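Side-chain contact in thymidylate synthase 1 (Bacillus subtilis, PDB 1BKP), which catalyses the reductive methylation of dUMP to dTMP with methylenetetrahydrofolate as methyl donor and reductant, probably supplying a precursor for DNA synthesis: residues Leu130-Leu133 / Lys134-Ser138. Numbering follows the deposited sequence.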
loop_
_atom_site.group_PDB
_atom_site.type_symbol
_atom_site.label_atom_id
_atom_site.label_comp_id
_atom_site.label_asym_id
_atom_site.label_seq_id
_atom_site.Cartn_x
_atom_site.Cartn_y
_atom_site.Cartn_z
ATOM N N LEU A 130 17.884 -6.735 -3.410
ATOM C CA LEU A 130 18.496 -7.591 -4.468
ATOM C C LEU A 130 19.002 -8.931 -3.879
ATOM O O LEU A 130 18.676 -10.039 -4.395
ATOM C CB LEU A 130 19.645 -6.840 -5.136
ATOM C CG LEU A 130 19.158 -5.780 -6.150
ATOM C CD1 LEU A 130 20.350 -5.070 -6.616
ATOM C CD2 LEU A 130 18.347 -6.314 -7.393
ATOM N N HIS A 131 19.616 -8.814 -2.693
ATOM C CA HIS A 131 20.148 -9.966 -1.992
ATOM C C HIS A 131 19.012 -10.914 -1.597
ATOM O O HIS A 131 19.082 -12.114 -1.795
ATOM C CB HIS A 131 20.938 -9.535 -0.776
ATOM C CG HIS A 131 21.431 -10.708 0.069
ATOM N ND1 HIS A 131 20.616 -11.366 0.966
ATOM C CD2 HIS A 131 22.603 -11.373 0.072
ATOM C CE1 HIS A 131 21.266 -12.405 1.465
ATOM N NE2 HIS A 131 22.473 -12.430 0.946
ATOM N N GLN A 132 17.949 -10.354 -1.010
ATOM C CA GLN A 132 16.802 -11.147 -0.526
ATOM C C GLN A 132 15.969 -11.838 -1.612
ATOM O O GLN A 132 15.523 -12.991 -1.432
ATOM C CB GLN A 132 15.895 -10.268 0.350
ATOM C CG GLN A 132 16.577 -9.889 1.719
ATOM C CD GLN A 132 16.895 -11.164 2.588
ATOM O OE1 GLN A 132 18.008 -11.642 2.616
ATOM N NE2 GLN A 132 15.889 -11.702 3.234
ATOM N N LEU A 133 15.817 -11.176 -2.760
ATOM C CA LEU A 133 15.095 -11.812 -3.852
ATOM C C LEU A 133 15.863 -13.088 -4.315
ATOM O O LEU A 133 15.255 -14.097 -4.692
ATOM C CB LEU A 133 14.990 -10.837 -5.039
ATOM C CG LEU A 133 13.988 -9.675 -4.833
ATOM C CD1 LEU A 133 14.044 -8.699 -6.024
ATOM C CD2 LEU A 133 12.538 -10.321 -4.661
ATOM N N LYS A 134 17.188 -13.031 -4.288
ATOM C CA LYS A 134 17.961 -14.219 -4.694
ATOM C C LYS A 134 18.108 -15.266 -3.594
ATOM O O LYS A 134 18.119 -16.442 -3.901
ATOM C CB LYS A 134 19.413 -13.831 -5.112
ATOM C CG LYS A 134 19.442 -12.922 -6.372
ATOM C CD LYS A 134 20.859 -12.578 -6.828
ATOM C CE LYS A 134 21.470 -11.565 -5.845
ATOM N NZ LYS A 134 22.723 -10.964 -6.415
ATOM N N ASN A 135 18.284 -14.832 -2.353
ATOM C CA ASN A 135 18.605 -15.733 -1.235
ATOM C C ASN A 135 17.461 -16.094 -0.289
ATOM O O ASN A 135 17.538 -17.112 0.380
ATOM C CB ASN A 135 19.747 -15.099 -0.409
ATOM C CG ASN A 135 21.030 -14.979 -1.226
ATOM O OD1 ASN A 135 21.402 -13.919 -1.784
ATOM N ND2 ASN A 135 21.576 -16.093 -1.472
ATOM N N ASN A 136 16.406 -15.299 -0.281
ATOM C CA ASN A 136 15.257 -15.619 0.571
ATOM C C ASN A 136 14.068 -15.318 -0.316
ATOM O O ASN A 136 13.213 -14.467 0.019
ATOM C CB ASN A 136 15.301 -14.696 1.820
ATOM C CG ASN A 136 14.274 -15.048 2.859
ATOM O OD1 ASN A 136 13.985 -14.229 3.727
ATOM N ND2 ASN A 136 13.687 -16.219 2.763
ATOM N N PRO A 137 13.950 -16.066 -1.439
ATOM C CA PRO A 137 12.828 -15.778 -2.373
ATOM C C PRO A 137 11.431 -15.783 -1.816
ATOM O O PRO A 137 10.620 -14.986 -2.218
ATOM C CB PRO A 137 12.925 -16.874 -3.418
ATOM C CG PRO A 137 13.833 -17.969 -2.768
ATOM C CD PRO A 137 14.745 -17.270 -1.848
ATOM N N SER A 138 11.157 -16.695 -0.891
ATOM C CA SER A 138 9.804 -16.866 -0.396
ATOM C C SER A 138 9.383 -15.801 0.638
ATOM O O SER A 138 8.247 -15.804 1.099
ATOM C CB SER A 138 9.686 -18.283 0.244
ATOM O OG SER A 138 10.456 -18.266 1.453
#
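His131 and Asn135 meet one turn apart at the C-terminal end of helix 125-135 in the thymidylate synthase fold, where the chain leaves the helix at Asn136. Two backbone hydrogen bonds close the last turn: Asn135 N to His131 O (2.9 Å) and Asn136 N to Gln132 O (2.7 Å); Asn136 is the first residue to leave helical phi/psi. The packed side belongs to Leu133, whose side chain is buried against Ile202, Trp166 and Val168, while Pro137 lies on Val168 and on Phe24 of the second subunit. Toward solvent the contact is looser: Lys134 runs its aliphatic chain past the preceding turn, with CE 3.5 Å from Leu130 O. Asn135 sets CB 3.6 Å from His131 CE1, its amide plane turned 28° from the ring. With CG anti to the backbone N (chi1 175°), the His131 imidazole stands where its ND1 donates to Gln132 OE1. Exchanging the imidazole for the methyl of an alanine here would probably leave Gln132 OE1 without this donor and the Gln132 amide freer to turn. The other end of the same amide, Gln132 NE2, lies 3.4 Å from Asn136 CB. The imidazole bond itself spans 3.1 Å from His131 ND1 to Gln132 OE1, which sits only 4° out of the ring plane.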